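Two structures of MOG1P from Saccharomyces cerevisiae compared at one contact. The protein takes part in the Ran-GTPase system of nuclear protein import and poly(A)+ mRNA export, and binds the yeast Ran GTPase GSP1. Structure 1 is PDB 1EQ6 (chain A, 1.90 Å), residues V7-G12 and T34-V39; structure 2 is PDB 1JHS (chain B, 1.90 Å), residues V6-G11 and T33-V38. Both blocks share one frame: the second was fitted to the first on N, CA, C and O of the twelve residues, RMSD 0.17 Å. Numbering follows each deposited sequence.

Structure 1 (1EQ6); sequences VELYGG and TQEVYV.
With CG beside the backbone N (chi1 -71°) and a bend at chi2 (-70°), Glu-36 folds over the Tyr-10 ring, whose chi1 of -53° carries it toward residues 34-39. Tyr-10 and the glycines turn the beta hairpin of strands 5-9 and 14-18, closed by Gly-12 N to Leu-9 O; Glu-36 bridges to it from strand 35-40 of the large antiparallel sheet. Glu-36 CG lies 3.8 Å from the Tyr-10 ring centroid, a CH-pi contact. Glu-36 OE2 accepts a hydrogen bond from Tyr-10 N at 2.7 Å through its anti lone pair, and water 2 links it to Gly-11 N. Tyr-10 OH donates to Thr-34 O at 2.8 Å, from above the carbonyl plane. Leu-9 CD2 sits 3.9 Å from Glu-36 CB and 4.0 Å from Tyr-38 CE1. Val-7 CB meets Tyr-38 OH at 3.8 Å.

Structure 2 (1JHS); sequences VELYGG and TQAVYV. Engineered in segment 33-38: Ala-35 (natural residue Glu).
With CG beside the backbone N (chi1 -53°), the Tyr-9 ring reaches toward residues 33-38, where Ala-35 CB is directed at segment 6-11. Ala-35 is an engineered residue whose side chain ends at this carbon. Tyr-9 and the glycines form the hairpin turn, and the backbone bond from Gly-11 N to Leu-8 O closes it. Ala-35 CB lies 4.1 Å from Tyr-9 OH, near the hydroxyl end of the ring. Tyr-9 OH donates to Thr-33 O at 2.8 Å, from above the carbonyl plane. Leu-8 CD2 sits 4.0 Å from Ala-35 CB and 3.7 Å from Tyr-37 CE1, so this branch touches both Ala-35 and Tyr-37. Val-6 CB meets Tyr-37 OH at 3.8 Å.

How the two compare
The hydrogen bond from Tyr-10(A) N to Glu-36(A) OE2, 2.7 Å, is found in structure 1 alone, because the engineered Ala-35(B) has no polar atom to accept it. The carboxylate and its probable negative charge are absent with it, which may leave the hairpin turn less firmly tied to the second strand in structure 2. The tyrosine bond to the second segment is kept, with Tyr-10(A) OH to Thr-34(A) O and Tyr-9(B) OH to Thr-33(B) O both at 2.8 Å. In packing, the CB atoms of Glu-36(A) and Ala-35(B) coincide within the error and keep their touches: Glu-36(A) CB to Leu-9(A) CD2 is 3.9 Å, Ala-35(B) CB to Leu-8(B) CD2 4.0 Å. The touch with the tyrosine also remains through CB, at 4.4 Å from Glu-36(A) CB to Tyr-10(A) OH and 4.1 Å from Ala-35(B) CB to Tyr-9(B) OH. The side chains of Val-7(A), Leu-9(A), Tyr-10(A) and Tyr-38(A) and their counterparts hold their places, and the CA atoms coincide. What differs is the rest of the glutamate: CG, which lies over the Tyr-10(A) ring, and CD, OE1 and OE2 of Glu-36(A) have no counterpart in Ala-35(B), and none of the well-ordered atoms given for structure 2 stands in their place.

Structure 1 (1EQ6)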
loop_
_atom_site.group_PDB
_atom_site.type_symbol
_atom_site.label_atom_id
_atom_site.label_comp_id
_atom_site.label_asym_id
_atom_site.label_seq_id
_atom_site.Cartn_x
_atom_site.Cartn_y
_atom_site.Cartn_z
ATOM N N VAL A 7 -15.541 0.159 2.657
ATOM C CA VAL A 7 -15.569 -1.198 3.147
ATOM C C VAL A 7 -15.323 -1.174 4.645
ATOM O O VAL A 7 -14.709 -0.253 5.172
ATOM C CB VAL A 7 -14.490 -2.126 2.485
ATOM C CG1 VAL A 7 -14.851 -2.393 1.030
ATOM C CG2 VAL A 7 -13.097 -1.507 2.601
ATOM N N GLU A 8 -15.842 -2.184 5.331
ATOM C CA GLU A 8 -15.635 -2.279 6.762
ATOM C C GLU A 8 -14.460 -3.207 6.991
ATOM O O GLU A 8 -14.396 -4.285 6.398
ATOM C CB GLU A 8 -16.861 -2.871 7.468
ATOM C CG GLU A 8 -18.110 -1.992 7.474
ATOM C CD GLU A 8 -19.135 -2.481 8.498
ATOM O OE1 GLU A 8 -19.037 -3.653 8.939
ATOM O OE2 GLU A 8 -20.039 -1.701 8.850
ATOM N N LEU A 9 -13.533 -2.785 7.852
ATOM C CA LEU A 9 -12.366 -3.595 8.198
ATOM C C LEU A 9 -12.473 -3.996 9.678
ATOM O O LEU A 9 -13.169 -3.340 10.458
ATOM C CB LEU A 9 -11.078 -2.781 8.029
ATOM C CG LEU A 9 -10.775 -2.192 6.645
ATOM C CD1 LEU A 9 -9.336 -1.708 6.636
ATOM C CD2 LEU A 9 -10.991 -3.247 5.566
ATOM N N TYR A 10 -11.765 -5.057 10.043
ATOM C CA TYR A 10 -11.709 -5.534 11.429
ATOM C C TYR A 10 -13.091 -5.572 12.103
ATOM O O TYR A 10 -13.321 -4.934 13.130
ATOM C CB TYR A 10 -10.731 -4.650 12.217
ATOM C CG TYR A 10 -9.357 -4.552 11.533
ATOM C CD1 TYR A 10 -8.999 -3.439 10.769
ATOM C CD2 TYR A 10 -8.453 -5.612 11.599
ATOM C CE1 TYR A 10 -7.751 -3.389 10.068
ATOM C CE2 TYR A 10 -7.221 -5.577 10.910
ATOM C CZ TYR A 10 -6.879 -4.458 10.143
ATOM O OH TYR A 10 -5.671 -4.457 9.450
ATOM N N GLY A 11 -14.016 -6.302 11.487
ATOM C CA GLY A 11 -15.358 -6.408 12.044
ATOM C C GLY A 11 -16.195 -5.137 12.055
ATOM O O GLY A 11 -17.250 -5.100 12.694
ATOM N N GLY A 12 -15.742 -4.100 11.357
ATOM C CA GLY A 12 -16.480 -2.845 11.335
ATOM C C GLY A 12 -15.923 -1.769 12.253
ATOM O O GLY A 12 -16.455 -0.644 12.339
ATOM N N THR A 34 -4.022 -9.373 12.319
ATOM C CA THR A 34 -3.869 -7.917 12.242
ATOM C C THR A 34 -4.022 -7.353 10.836
ATOM O O THR A 34 -3.869 -6.154 10.652
ATOM C CB THR A 34 -2.506 -7.468 12.757
ATOM O OG1 THR A 34 -1.478 -8.051 11.946
ATOM C CG2 THR A 34 -2.319 -7.896 14.226
ATOM N N GLN A 35 -4.337 -8.206 9.868
ATOM C CA GLN A 35 -4.477 -7.747 8.471
ATOM C C GLN A 35 -5.830 -7.868 7.779
ATOM O O GLN A 35 -6.655 -8.707 8.136
ATOM C CB GLN A 35 -3.486 -8.505 7.584
ATOM C CG GLN A 35 -2.043 -8.061 7.683
ATOM C CD GLN A 35 -1.122 -8.958 6.856
ATOM O OE1 GLN A 35 -1.582 -9.744 6.020
ATOM N NE2 GLN A 35 0.168 -8.840 7.087
ATOM N N GLU A 36 -6.039 -7.004 6.783
ATOM C CA GLU A 36 -7.192 -7.083 5.898
ATOM C C GLU A 36 -6.481 -7.091 4.529
ATOM O O GLU A 36 -5.520 -6.335 4.315
ATOM C CB GLU A 36 -8.131 -5.893 6.071
ATOM C CG GLU A 36 -8.890 -5.925 7.392
ATOM C CD GLU A 36 -9.959 -7.048 7.493
ATOM O OE1 GLU A 36 -9.990 -7.998 6.667
ATOM O OE2 GLU A 36 -10.773 -6.976 8.431
ATOM N N VAL A 37 -6.918 -7.965 3.630
ATOM C CA VAL A 37 -6.258 -8.111 2.325
ATOM C C VAL A 37 -7.315 -8.121 1.242
ATOM O O VAL A 37 -8.293 -8.852 1.339
ATOM C CB VAL A 37 -5.476 -9.452 2.234
ATOM C CG1 VAL A 37 -4.822 -9.606 0.836
ATOM C CG2 VAL A 37 -4.401 -9.540 3.383
ATOM N N TYR A 38 -7.114 -7.290 0.228
ATOM C CA TYR A 38 -8.041 -7.189 -0.901
ATOM C C TYR A 38 -7.243 -7.328 -2.171
ATOM O O TYR A 38 -6.208 -6.678 -2.305
ATOM C CB TYR A 38 -8.771 -5.829 -0.891
ATOM C CG TYR A 38 -9.908 -5.754 0.109
ATOM C CD1 TYR A 38 -9.653 -5.629 1.471
ATOM C CD2 TYR A 38 -11.242 -5.825 -0.312
ATOM C CE1 TYR A 38 -10.690 -5.583 2.395
ATOM C CE2 TYR A 38 -12.293 -5.769 0.604
ATOM C CZ TYR A 38 -12.004 -5.653 1.959
ATOM O OH TYR A 38 -13.019 -5.629 2.890
ATOM N N VAL A 39 -7.708 -8.178 -3.097
ATOM C CA VAL A 39 -7.000 -8.381 -4.348
ATOM C C VAL A 39 -7.901 -8.044 -5.526
ATOM O O VAL A 39 -9.121 -8.247 -5.477
ATOM C CB VAL A 39 -6.486 -9.851 -4.497
ATOM C CG1 VAL A 39 -5.583 -10.212 -3.301
ATOM C CG2 VAL A 39 -7.676 -10.835 -4.560
HETATM O O HOH W 1 -12.869 -6.216 5.337
HETATM O O HOH W 2 -13.300 -7.804 9.145
#

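Structure 2 (1JHS)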
loop_
_atom_site.group_PDB
_atom_site.type_symbol
_atom_site.label_atom_id
_atom_site.label_comp_id
_atom_site.label_asym_id
_atom_site.label_seq_id
_atom_site.Cartn_x
_atom_site.Cartn_y
_atom_site.Cartn_z
ATOM N N VAL B 6 -15.525 0.393 2.671
ATOM C CA VAL B 6 -15.502 -0.989 3.137
ATOM C C VAL B 6 -15.290 -0.970 4.624
ATOM O O VAL B 6 -14.721 -0.015 5.166
ATOM C CB VAL B 6 -14.341 -1.836 2.527
ATOM C CG1 VAL B 6 -14.618 -2.167 1.072
ATOM C CG2 VAL B 6 -13.028 -1.105 2.681
ATOM N N GLU B 7 -15.749 -2.029 5.278
ATOM C CA GLU B 7 -15.580 -2.183 6.711
ATOM C C GLU B 7 -14.448 -3.162 6.957
ATOM O O GLU B 7 -14.417 -4.245 6.366
ATOM C CB GLU B 7 -16.841 -2.740 7.358
ATOM C CG GLU B 7 -17.947 -1.732 7.493
ATOM C CD GLU B 7 -19.067 -2.240 8.384
ATOM O OE1 GLU B 7 -19.027 -3.420 8.830
ATOM O OE2 GLU B 7 -19.986 -1.456 8.645
ATOM N N LEU B 8 -13.513 -2.780 7.821
ATOM C CA LEU B 8 -12.398 -3.651 8.132
ATOM C C LEU B 8 -12.466 -4.088 9.592
ATOM O O LEU B 8 -13.083 -3.423 10.417
ATOM C CB LEU B 8 -11.064 -2.922 7.920
ATOM C CG LEU B 8 -10.791 -2.233 6.585
ATOM C CD1 LEU B 8 -9.325 -1.802 6.581
ATOM C CD2 LEU B 8 -11.052 -3.168 5.426
ATOM N N TYR B 9 -11.807 -5.199 9.896
ATOM C CA TYR B 9 -11.746 -5.691 11.265
ATOM C C TYR B 9 -13.117 -5.728 11.963
ATOM O O TYR B 9 -13.315 -5.135 13.041
ATOM C CB TYR B 9 -10.766 -4.818 12.060
ATOM C CG TYR B 9 -9.400 -4.702 11.407
ATOM C CD1 TYR B 9 -9.019 -3.539 10.727
ATOM C CD2 TYR B 9 -8.498 -5.775 11.424
ATOM C CE1 TYR B 9 -7.785 -3.449 10.081
ATOM C CE2 TYR B 9 -7.265 -5.695 10.790
ATOM C CZ TYR B 9 -6.905 -4.526 10.114
ATOM O OH TYR B 9 -5.669 -4.454 9.485
ATOM N N GLY B 10 -14.062 -6.423 11.346
ATOM C CA GLY B 10 -15.384 -6.526 11.945
ATOM C C GLY B 10 -16.204 -5.252 11.963
ATOM O O GLY B 10 -17.298 -5.231 12.539
ATOM N N GLY B 11 -15.697 -4.190 11.342
ATOM C CA GLY B 11 -16.426 -2.932 11.313
ATOM C C GLY B 11 -15.823 -1.872 12.214
ATOM O O GLY B 11 -16.375 -0.781 12.354
ATOM N N THR B 33 -3.888 -9.359 12.296
ATOM C CA THR B 33 -3.670 -7.912 12.238
ATOM C C THR B 33 -3.919 -7.320 10.846
ATOM O O THR B 33 -3.797 -6.105 10.654
ATOM C CB THR B 33 -2.215 -7.576 12.635
ATOM O OG1 THR B 33 -1.320 -8.290 11.768
ATOM C CG2 THR B 33 -1.938 -7.980 14.098
ATOM N N GLN B 34 -4.302 -8.167 9.893
ATOM C CA GLN B 34 -4.481 -7.705 8.504
ATOM C C GLN B 34 -5.838 -7.733 7.848
ATOM O O GLN B 34 -6.719 -8.533 8.209
ATOM C CB GLN B 34 -3.562 -8.507 7.567
ATOM C CG GLN B 34 -2.078 -8.357 7.813
ATOM C CD GLN B 34 -1.230 -9.143 6.814
ATOM O OE1 GLN B 34 -1.746 -9.949 6.031
ATOM N NE2 GLN B 34 0.080 -8.913 6.847
ATOM N N ALA B 35 -5.990 -6.839 6.866
ATOM C CA ALA B 35 -7.160 -6.800 6.004
ATOM C C ALA B 35 -6.487 -6.951 4.609
ATOM O O ALA B 35 -5.493 -6.282 4.327
ATOM C CB ALA B 35 -7.896 -5.458 6.135
ATOM N N VAL B 36 -6.981 -7.863 3.777
ATOM C CA VAL B 36 -6.371 -8.129 2.461
ATOM C C VAL B 36 -7.408 -8.084 1.350
ATOM O O VAL B 36 -8.424 -8.788 1.425
ATOM C CB VAL B 36 -5.724 -9.548 2.441
ATOM C CG1 VAL B 36 -5.086 -9.835 1.078
ATOM C CG2 VAL B 36 -4.680 -9.657 3.592
ATOM N N TYR B 37 -7.153 -7.270 0.325
ATOM C CA TYR B 37 -8.061 -7.182 -0.829
ATOM C C TYR B 37 -7.270 -7.481 -2.095
ATOM O O TYR B 37 -6.114 -7.040 -2.218
ATOM C CB TYR B 37 -8.656 -5.774 -0.949
ATOM C CG TYR B 37 -9.726 -5.513 0.069
ATOM C CD1 TYR B 37 -9.394 -5.223 1.390
ATOM C CD2 TYR B 37 -11.077 -5.666 -0.262
ATOM C CE1 TYR B 37 -10.381 -5.104 2.370
ATOM C CE2 TYR B 37 -12.080 -5.550 0.713
ATOM C CZ TYR B 37 -11.710 -5.273 2.026
ATOM O OH TYR B 37 -12.669 -5.172 3.010
ATOM N N VAL B 38 -7.852 -8.237 -3.022
ATOM C CA VAL B 38 -7.141 -8.503 -4.290
ATOM C C VAL B 38 -8.023 -8.129 -5.477
ATOM O O VAL B 38 -9.267 -8.247 -5.426
ATOM C CB VAL B 38 -6.716 -9.991 -4.486
ATOM C CG1 VAL B 38 -5.641 -10.385 -3.467
ATOM C CG2 VAL B 38 -7.944 -10.907 -4.412
#